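Local coordinates for succinate-acetate/proton symporter SatP (Escherichia coli K-12, PDB 5ZUG), which forms a hexameric membrane channel for acetate and probably also carries succinate, probably together with protons, at residues 16-21 and 166-171; 52-57 and 68-72; 73-77 and 108-112. The contacts are given in a common frame with arbitrary orientation. Residue numbers count along the deposited sequence, not the author numbering.

How the interactions relate
The three contacts tie together five of the six long helices of one subunit. Interaction 1 joins the first helix, 12-31, to the last, 149-179, and so brackets the other two along the chain; interactions 2 and 3 follow one another and share helix 65-86. The centres of interactions 1 and 2 lie about 13 Å apart, with Leu16 N 3.5 Å from Phe71 CE1; those of 2 and 3 are about 11 Å apart, with Ile53 CD1 3.6 Å from Gly75 C. The Gln52 side chain packs against both Phe19 and Tyr74. Around the nonyl chain of the detergent BNG gather Leu16 and Phe19 (interaction 1), Gln52, Ala70 and Phe71 (interaction 2), and Tyr74 (interaction 3).

Interaction 1. Residues 16-21 and 166-171; sequences LMGFGM and AIYLAM. With BNG (nonyl beta-D-glucopyranoside), chain G.
Residues 16-21 and 166-171 are α-helical, from helices 12-31 and 149-179, and run antiparallel at 161° (signed crossing -161°) with axes 8.1 Å apart. Met17 CA lies 5.4 Å from Ile167 CA and Gly20 CA 5.1 Å from Ala166 CA. Small residues permit this approach: Gly20 has no side chain, and its CA rests 3.9 Å from Ala166 CB, where a β-carbon would be cramped. Leu16 (m, t) points toward the partner, placing CB 3.6 Å from Ala170 CB, CD2 3.7 Å from Ala166 CB and CD1 3.7 Å from Leu169 CD2 (Leu169 t, p). Met17 starts sideways, but its m, m, m rotamer curls the flexible thioether back, so that SD lies 3.7 Å from Met171 CE and CE 3.9 Å from Ile167 CG2. Ile167 (m, t) extends CD1 to 3.9 Å from Met21 N. The t rotamer of Phe19 sets Ala166 CB at its ring edge, 3.8 Å from CD2, while C9' of BNG lies over one face, 3.7 Å from Phe19 CE2. No hydrogen bond crosses this buried interface of a membrane helix bundle; its cohesion rests on apolar shape complementarity, which also leaves Leu16 and Phe19 to line the alkyl-chain pocket.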
loop_
_atom_site.group_PDB
_atom_site.type_symbol
_atom_site.label_atom_id
_atom_site.label_comp_id
_atom_site.label_asym_id
_atom_site.label_seq_id
_atom_site.Cartn_x
_atom_site.Cartn_y
_atom_site.Cartn_z
ATOM N N LEU A 16 -2.410 5.088 21.387
ATOM C CA LEU A 16 -1.791 5.582 22.612
ATOM C C LEU A 16 -0.503 4.840 22.929
ATOM O O LEU A 16 0.444 5.445 23.438
ATOM C CB LEU A 16 -2.775 5.477 23.771
ATOM C CG LEU A 16 -3.866 6.557 23.834
ATOM C CD1 LEU A 16 -5.053 6.163 24.726
ATOM C CD2 LEU A 16 -3.220 7.855 24.320
ATOM N N MET A 17 -0.469 3.521 22.718
ATOM C CA MET A 17 0.769 2.786 22.934
ATOM C C MET A 17 1.866 3.268 21.999
ATOM O O MET A 17 3.002 3.521 22.418
ATOM C CB MET A 17 0.558 1.290 22.724
ATOM C CG MET A 17 -0.109 0.576 23.844
ATOM S SD MET A 17 0.606 0.919 25.465
ATOM C CE MET A 17 2.369 0.657 25.246
ATOM N N GLY A 18 1.550 3.335 20.705
ATOM C CA GLY A 18 2.525 3.777 19.725
ATOM C C GLY A 18 3.057 5.151 20.046
ATOM O O GLY A 18 4.268 5.371 20.085
ATOM N N PHE A 19 2.152 6.107 20.245
ATOM C CA PHE A 19 2.563 7.447 20.634
ATOM C C PHE A 19 3.394 7.429 21.909
ATOM O O PHE A 19 4.512 7.948 21.942
ATOM C CB PHE A 19 1.339 8.333 20.827
ATOM C CG PHE A 19 1.642 9.608 21.542
ATOM C CD1 PHE A 19 2.045 10.715 20.840
ATOM C CD2 PHE A 19 1.545 9.692 22.925
ATOM C CE1 PHE A 19 2.326 11.885 21.497
ATOM C CE2 PHE A 19 1.845 10.861 23.586
ATOM C CZ PHE A 19 2.217 11.960 22.874
ATOM N N GLY A 20 2.864 6.841 22.977
ATOM C CA GLY A 20 3.494 7.010 24.275
ATOM C C GLY A 20 4.879 6.397 24.344
ATOM O O GLY A 20 5.837 7.035 24.794
ATOM N N MET A 21 4.990 5.135 23.921
ATOM C CA MET A 21 6.257 4.412 23.942
ATOM C C MET A 21 7.327 5.138 23.106
ATOM O O MET A 21 8.492 5.254 23.519
ATOM C CB MET A 21 5.994 2.979 23.462
ATOM C CG MET A 21 7.012 1.974 23.898
ATOM S SD MET A 21 6.750 0.283 23.324
ATOM C CE MET A 21 5.477 -0.347 24.364
ATOM N N ALA A 166 0.156 8.153 28.459
ATOM C CA ALA A 166 -0.522 7.519 27.332
ATOM C C ALA A 166 -0.498 6.012 27.460
ATOM O O ALA A 166 -1.470 5.334 27.106
ATOM C CB ALA A 166 0.115 7.959 26.015
ATOM N N ILE A 167 0.615 5.470 27.957
ATOM C CA ILE A 167 0.725 4.028 28.154
ATOM C C ILE A 167 -0.234 3.562 29.234
ATOM O O ILE A 167 -0.938 2.558 29.074
ATOM C CB ILE A 167 2.173 3.642 28.496
ATOM C CG1 ILE A 167 3.093 3.959 27.303
ATOM C CG2 ILE A 167 2.238 2.187 28.883
ATOM C CD1 ILE A 167 4.512 3.596 27.522
ATOM N N TYR A 168 -0.281 4.293 30.351
ATOM C CA TYR A 168 -1.195 3.941 31.429
ATOM C C TYR A 168 -2.640 4.040 30.966
ATOM O O TYR A 168 -3.434 3.113 31.159
ATOM C CB TYR A 168 -0.963 4.860 32.620
ATOM C CG TYR A 168 -1.904 4.559 33.750
ATOM C CD1 TYR A 168 -1.721 3.417 34.537
ATOM C CD2 TYR A 168 -3.005 5.383 34.002
ATOM C CE1 TYR A 168 -2.581 3.127 35.561
ATOM C CE2 TYR A 168 -3.881 5.098 35.027
ATOM C CZ TYR A 168 -3.670 3.969 35.803
ATOM O OH TYR A 168 -4.540 3.685 36.829
ATOM N N LEU A 169 -2.979 5.149 30.300
ATOM C CA LEU A 169 -4.326 5.347 29.783
ATOM C C LEU A 169 -4.718 4.210 28.836
ATOM O O LEU A 169 -5.809 3.646 28.941
ATOM C CB LEU A 169 -4.406 6.680 29.045
ATOM C CG LEU A 169 -5.817 6.919 28.510
ATOM C CD1 LEU A 169 -6.762 6.850 29.715
ATOM C CD2 LEU A 169 -6.003 8.193 27.660
ATOM N N ALA A 170 -3.827 3.865 27.907
ATOM C CA ALA A 170 -4.087 2.771 26.983
ATOM C C ALA A 170 -4.321 1.472 27.725
ATOM O O ALA A 170 -5.238 0.716 27.390
ATOM C CB ALA A 170 -2.921 2.618 26.007
ATOM N N MET A 171 -3.460 1.154 28.693
ATOM C CA MET A 171 -3.654 -0.102 29.415
ATOM C C MET A 171 -4.867 -0.056 30.344
ATOM O O MET A 171 -5.498 -1.091 30.569
ATOM C CB MET A 171 -2.372 -0.510 30.132
ATOM C CG MET A 171 -1.275 -0.918 29.140
ATOM S SD MET A 171 -1.746 -2.166 27.880
ATOM C CE MET A 171 -2.250 -1.181 26.463
HETATM C C1 BNG G . -11.501 8.044 22.887
HETATM C C2 BNG G . -11.800 7.122 24.055
HETATM C C3 BNG G . -13.169 6.671 23.871
HETATM C C4 BNG G . -14.016 7.815 24.270
HETATM C C5 BNG G . -13.821 8.991 23.303
HETATM C C6 BNG G . -13.461 10.248 23.987
HETATM C "C1'" BNG G . -10.056 9.558 22.079
HETATM C "C2'" BNG G . -8.588 9.143 22.044
HETATM C "C3'" BNG G . -7.776 10.233 21.361
HETATM C "C4'" BNG G . -6.395 10.306 22.055
HETATM C "C5'" BNG G . -5.340 10.660 21.008
HETATM C "C6'" BNG G . -4.048 10.738 21.828
HETATM C "C7'" BNG G . -2.854 10.503 20.911
HETATM C "C8'" BNG G . -1.974 11.747 21.051
HETATM C "C9'" BNG G . -1.526 11.868 22.503
HETATM O O1 BNG G . -10.565 8.932 23.215
HETATM O O2 BNG G . -10.972 5.976 24.109
HETATM O O3 BNG G . -13.474 5.511 24.664
HETATM O O4 BNG G . -15.357 7.343 24.294
HETATM O O5 BNG G . -12.646 8.894 22.437
HETATM O O6 BNG G . -12.348 10.588 23.227
#

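Interaction 2. Residues 52-57 and 68-72; sequences QIFAGL and LTAFT. With BNG (nonyl beta-D-glucopyranoside), chain G.
Two carbonyl oxygens lie side by side with no hydrogen bond between them: Gln52 O and Phe71 O, both acceptors, are 3.2 Å apart, a sign of how tightly the backbones are pressed together. Residues 52-57 and 68-72 are α-helical and antiparallel at 169°, their axes 7.1 Å apart. They belong to the consecutive helices 38-58 and 65-86, which form a helical hairpin. The register centres on Gly56, whose CA is 4.3 Å from Leu68 CA. Glycine suits this place because a β-carbon would clash with Thr72; instead Gly56 CA lies 3.4 Å from Phe71 CB and 3.1 Å from Thr72 OG1. Leu68 CA approaches Gly56 O at 3.4 Å in a CA-H...O contact. Thr72, with chi1 at -44°, turns its hydroxyl back on its own helix, OG1 donating to Leu68 O at 2.6 Å, so a polar side chain can be buried at the seam. Phe71 points toward the partner; with chi1 m and chi2 near -51°, its ring is sandwiched, Ala55 CB making a CH-π contact over one face (4.3 Å from the centroid) and C5' of BNG lying over the opposite face, 3.6 Å from Phe71 CE1. Gln52 (t, t) extends along the ring edge, and Ala70 CB, 3.7 Å from C5' of BNG, lines the pocket. Thr72 and Leu68 also pack on Leu14 and Ala9 of a neighbouring subunit. With no hydrogen bond between the segments, small residues, the CA-H...O contact and van der Waals packing hold the hairpin, and the Phe71 ring forms part of both the helix seam and the pocket wall.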
loop_
_atom_site.group_PDB
_atom_site.type_symbol
_atom_site.label_atom_id
_atom_site.label_comp_id
_atom_site.label_asym_id
_atom_site.label_seq_id
_atom_site.Cartn_x
_atom_site.Cartn_y
_atom_site.Cartn_z
ATOM N N GLN A 52 -0.017 4.294 14.752
ATOM C CA GLN A 52 -0.911 5.345 15.224
ATOM C C GLN A 52 -1.791 5.878 14.104
ATOM O O GLN A 52 -2.889 6.372 14.362
ATOM C CB GLN A 52 -0.113 6.475 15.861
ATOM C CG GLN A 52 -0.972 7.344 16.718
ATOM C CD GLN A 52 -0.240 8.418 17.450
ATOM O OE1 GLN A 52 0.967 8.394 17.556
ATOM N NE2 GLN A 52 -0.975 9.357 17.994
ATOM N N ILE A 53 -1.286 5.885 12.879
ATOM C CA ILE A 53 -2.104 6.240 11.734
ATOM C C ILE A 53 -3.182 5.190 11.525
ATOM O O ILE A 53 -4.306 5.510 11.135
ATOM C CB ILE A 53 -1.205 6.454 10.497
ATOM C CG1 ILE A 53 -0.411 7.766 10.656
ATOM C CG2 ILE A 53 -2.013 6.443 9.203
ATOM C CD1 ILE A 53 0.691 7.914 9.710
ATOM N N PHE A 54 -2.860 3.916 11.758
ATOM C CA PHE A 54 -3.899 2.883 11.771
ATOM C C PHE A 54 -4.993 3.200 12.792
ATOM O O PHE A 54 -6.177 3.246 12.454
ATOM C CB PHE A 54 -3.300 1.495 12.033
ATOM C CG PHE A 54 -2.538 0.940 10.869
ATOM C CD1 PHE A 54 -2.671 1.477 9.615
ATOM C CD2 PHE A 54 -1.714 -0.139 11.025
ATOM C CE1 PHE A 54 -1.974 0.962 8.553
ATOM C CE2 PHE A 54 -1.031 -0.660 9.958
ATOM C CZ PHE A 54 -1.173 -0.111 8.720
ATOM N N ALA A 55 -4.602 3.410 14.050
ATOM C CA ALA A 55 -5.537 3.769 15.107
ATOM C C ALA A 55 -6.404 4.947 14.695
ATOM O O ALA A 55 -7.610 4.971 14.967
ATOM C CB ALA A 55 -4.781 4.089 16.393
ATOM N N GLY A 56 -5.802 5.952 14.074
ATOM C CA GLY A 56 -6.579 7.100 13.646
ATOM C C GLY A 56 -7.619 6.763 12.595
ATOM O O GLY A 56 -8.768 7.193 12.695
ATOM N N LEU A 57 -7.228 5.993 11.568
ATOM C CA LEU A 57 -8.182 5.600 10.525
ATOM C C LEU A 57 -9.270 4.675 11.067
ATOM O O LEU A 57 -10.374 4.632 10.518
ATOM C CB LEU A 57 -7.467 4.935 9.356
ATOM C CG LEU A 57 -6.498 5.733 8.502
ATOM C CD1 LEU A 57 -5.861 4.776 7.531
ATOM C CD2 LEU A 57 -7.190 6.873 7.749
ATOM N N LEU A 68 -9.909 10.258 15.403
ATOM C CA LEU A 68 -9.507 10.283 13.997
ATOM C C LEU A 68 -8.566 11.436 13.742
ATOM O O LEU A 68 -7.471 11.260 13.192
ATOM C CB LEU A 68 -10.710 10.386 13.062
ATOM C CG LEU A 68 -10.340 10.564 11.572
ATOM C CD1 LEU A 68 -9.600 9.368 10.995
ATOM C CD2 LEU A 68 -11.516 10.915 10.641
ATOM N N THR A 69 -8.981 12.637 14.124
ATOM C CA THR A 69 -8.130 13.796 13.898
ATOM C C THR A 69 -6.820 13.710 14.690
ATOM O O THR A 69 -5.763 14.079 14.171
ATOM C CB THR A 69 -8.937 15.069 14.167
ATOM O OG1 THR A 69 -10.079 15.066 13.278
ATOM C CG2 THR A 69 -8.083 16.328 13.916
ATOM N N ALA A 70 -6.866 13.243 15.947
ATOM C CA ALA A 70 -5.668 13.163 16.788
ATOM C C ALA A 70 -4.674 12.074 16.360
ATOM O O ALA A 70 -3.545 12.375 15.971
ATOM C CB ALA A 70 -6.054 12.959 18.256
ATOM N N PHE A 71 -5.071 10.805 16.473
ATOM C CA PHE A 71 -4.167 9.693 16.187
ATOM C C PHE A 71 -3.549 9.813 14.802
ATOM O O PHE A 71 -2.371 9.506 14.607
ATOM C CB PHE A 71 -4.918 8.365 16.269
ATOM C CG PHE A 71 -5.218 7.899 17.663
ATOM C CD1 PHE A 71 -4.227 7.821 18.629
ATOM C CD2 PHE A 71 -6.514 7.520 17.998
ATOM C CE1 PHE A 71 -4.538 7.375 19.914
ATOM C CE2 PHE A 71 -6.813 7.078 19.256
ATOM C CZ PHE A 71 -5.831 7.010 20.220
ATOM N N THR A 72 -4.353 10.196 13.812
ATOM C CA THR A 72 -3.864 10.289 12.440
ATOM C C THR A 72 -2.851 11.421 12.274
ATOM O O THR A 72 -1.893 11.288 11.492
ATOM C CB THR A 72 -5.027 10.469 11.477
ATOM O OG1 THR A 72 -6.080 9.581 11.840
ATOM C CG2 THR A 72 -4.596 10.126 10.063
HETATM C C1 BNG G . -11.501 8.044 22.887
HETATM C C2 BNG G . -11.800 7.122 24.055
HETATM C C3 BNG G . -13.169 6.671 23.871
HETATM C C4 BNG G . -14.016 7.815 24.270
HETATM C C5 BNG G . -13.821 8.991 23.303
HETATM C C6 BNG G . -13.461 10.248 23.987
HETATM C "C1'" BNG G . -10.056 9.558 22.079
HETATM C "C2'" BNG G . -8.588 9.143 22.044
HETATM C "C3'" BNG G . -7.776 10.233 21.361
HETATM C "C4'" BNG G . -6.395 10.306 22.055
HETATM C "C5'" BNG G . -5.340 10.660 21.008
HETATM C "C6'" BNG G . -4.048 10.738 21.828
HETATM C "C7'" BNG G . -2.854 10.503 20.911
HETATM C "C8'" BNG G . -1.974 11.747 21.051
HETATM C "C9'" BNG G . -1.526 11.868 22.503
HETATM O O1 BNG G . -10.565 8.932 23.215
HETATM O O2 BNG G . -10.972 5.976 24.109
HETATM O O3 BNG G . -13.474 5.511 24.664
HETATM O O4 BNG G . -15.357 7.343 24.294
HETATM O O5 BNG G . -12.646 8.894 22.437
HETATM O O6 BNG G . -12.348 10.588 23.227
#

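Interaction 3. Residues 73-77 and 108-112; sequences SYGSF and WGVFT
Helical residues 73-77 (helix 65-86) and 108-112 (helix 98-117) run antiparallel (signed crossing -164°), but their axes stay 12.2 Å apart, so a buried aromatic cluster bridges these widely spaced membrane helices. The nearest CA pair, Phe77 and Trp108, is 8.1 Å apart. Small Ser73 admits two rings, its CB lying 3.9 Å from Phe111 CZ and 4.0 Å from Trp108 CZ3, while its hydroxyl bonds to Thr69 and to Tyr47 of a neighbouring subunit. Tyr74, chi1 m, touches the bound BNG and donates from OH to Thr112 OG1 at 2.7 Å. Thr112 OG1 (chi1 m) donates a hydrogen bond to Trp108 O (2.7 Å), so its hydroxyl serves both helices. Phe111 (t) directs its edge toward the Tyr74 face in an offset edge-to-face pair, centroids 5.4 Å apart and planes at 62°. Phe77 (t) closes the segment: its edge meets the face of the Trp108 five-membered ring in a T-shaped pair, centroids 4.7 Å apart and planes at 68°, and its CB sits 3.6 Å from the six-membered centroid in a CH-π contact. Helix 124-146 packs on Tyr74 and Thr112, helix 38-58 touches Tyr74 through Gln52, and Tyr47 and Met21 of the neighbouring subunit lie against Trp108.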
loop_
_atom_site.group_PDB
_atom_site.type_symbol
_atom_site.label_atom_id
_atom_site.label_comp_id
_atom_site.label_asym_id
_atom_site.label_seq_id
_atom_site.Cartn_x
_atom_site.Cartn_y
_atom_site.Cartn_z
ATOM N N SER A 73 -3.065 12.565 12.955
ATOM C CA SER A 73 -2.117 13.678 12.850
ATOM C C SER A 73 -0.792 13.376 13.544
ATOM O O SER A 73 0.270 13.675 13.000
ATOM C CB SER A 73 -2.724 14.951 13.421
ATOM O OG SER A 73 -3.782 15.365 12.602
ATOM N N TYR A 74 -0.827 12.771 14.729
ATOM C CA TYR A 74 0.402 12.520 15.468
ATOM C C TYR A 74 1.201 11.366 14.892
ATOM O O TYR A 74 2.423 11.332 15.068
ATOM C CB TYR A 74 0.110 12.253 16.931
ATOM C CG TYR A 74 -0.348 13.472 17.664
ATOM C CD1 TYR A 74 0.423 14.654 17.675
ATOM C CD2 TYR A 74 -1.580 13.463 18.316
ATOM C CE1 TYR A 74 -0.015 15.774 18.365
ATOM C CE2 TYR A 74 -2.036 14.561 18.994
ATOM C CZ TYR A 74 -1.267 15.714 19.020
ATOM O OH TYR A 74 -1.807 16.776 19.713
ATOM N N GLY A 75 0.537 10.369 14.305
ATOM C CA GLY A 75 1.258 9.382 13.521
ATOM C C GLY A 75 1.981 10.022 12.356
ATOM O O GLY A 75 3.119 9.674 12.051
ATOM N N SER A 76 1.330 10.979 11.700
ATOM C CA SER A 76 1.986 11.758 10.652
ATOM C C SER A 76 3.119 12.622 11.194
ATOM O O SER A 76 4.145 12.769 10.524
ATOM C CB SER A 76 0.969 12.628 9.908
ATOM O OG SER A 76 0.039 11.832 9.202
ATOM N N PHE A 77 2.953 13.221 12.383
ATOM C CA PHE A 77 4.043 13.999 12.965
ATOM C C PHE A 77 5.290 13.145 13.125
ATOM O O PHE A 77 6.391 13.554 12.745
ATOM C CB PHE A 77 3.663 14.558 14.327
ATOM C CG PHE A 77 4.865 14.921 15.171
ATOM C CD1 PHE A 77 5.522 16.137 14.983
ATOM C CD2 PHE A 77 5.352 14.047 16.144
ATOM C CE1 PHE A 77 6.642 16.486 15.753
ATOM C CE2 PHE A 77 6.464 14.386 16.906
ATOM C CZ PHE A 77 7.113 15.621 16.706
ATOM N N TRP A 108 2.834 22.227 16.054
ATOM C CA TRP A 108 2.253 21.018 16.637
ATOM C C TRP A 108 1.795 21.288 18.069
ATOM O O TRP A 108 0.834 20.675 18.553
ATOM C CB TRP A 108 3.247 19.843 16.569
ATOM C CG TRP A 108 3.404 19.257 15.156
ATOM C CD1 TRP A 108 4.430 19.489 14.281
ATOM C CD2 TRP A 108 2.500 18.376 14.474
ATOM N NE1 TRP A 108 4.226 18.806 13.111
ATOM C CE2 TRP A 108 3.046 18.121 13.196
ATOM C CE3 TRP A 108 1.281 17.774 14.819
ATOM C CZ2 TRP A 108 2.414 17.283 12.258
ATOM C CZ3 TRP A 108 0.658 16.946 13.889
ATOM C CH2 TRP A 108 1.224 16.710 12.625
ATOM N N GLY A 109 2.467 22.218 18.754
ATOM C CA GLY A 109 1.990 22.677 20.052
ATOM C C GLY A 109 0.649 23.397 19.998
ATOM O O GLY A 109 -0.182 23.231 20.896
ATOM N N VAL A 110 0.445 24.274 18.997
ATOM C CA VAL A 110 -0.850 24.962 18.920
ATOM C C VAL A 110 -1.955 23.980 18.530
ATOM O O VAL A 110 -3.059 24.035 19.083
ATOM C CB VAL A 110 -0.809 26.202 17.993
ATOM C CG1 VAL A 110 -2.193 26.818 17.839
ATOM C CG2 VAL A 110 0.209 27.244 18.431
ATOM N N PHE A 111 -1.674 23.044 17.602
ATOM C CA PHE A 111 -2.641 21.985 17.294
ATOM C C PHE A 111 -3.021 21.218 18.548
ATOM O O PHE A 111 -4.202 20.971 18.798
ATOM C CB PHE A 111 -2.100 21.007 16.248
ATOM C CG PHE A 111 -2.926 19.736 16.131
ATOM C CD1 PHE A 111 -4.199 19.753 15.536
ATOM C CD2 PHE A 111 -2.450 18.535 16.656
ATOM C CE1 PHE A 111 -4.972 18.594 15.439
ATOM C CE2 PHE A 111 -3.222 17.371 16.579
ATOM C CZ PHE A 111 -4.493 17.402 15.963
ATOM N N THR A 112 -2.023 20.838 19.355
ATOM C CA THR A 112 -2.284 20.111 20.598
ATOM C C THR A 112 -3.073 20.952 21.595
ATOM O O THR A 112 -3.908 20.424 22.334
ATOM C CB THR A 112 -0.962 19.654 21.216
ATOM O OG1 THR A 112 -0.219 18.905 20.249
ATOM C CG2 THR A 112 -1.188 18.808 22.451
#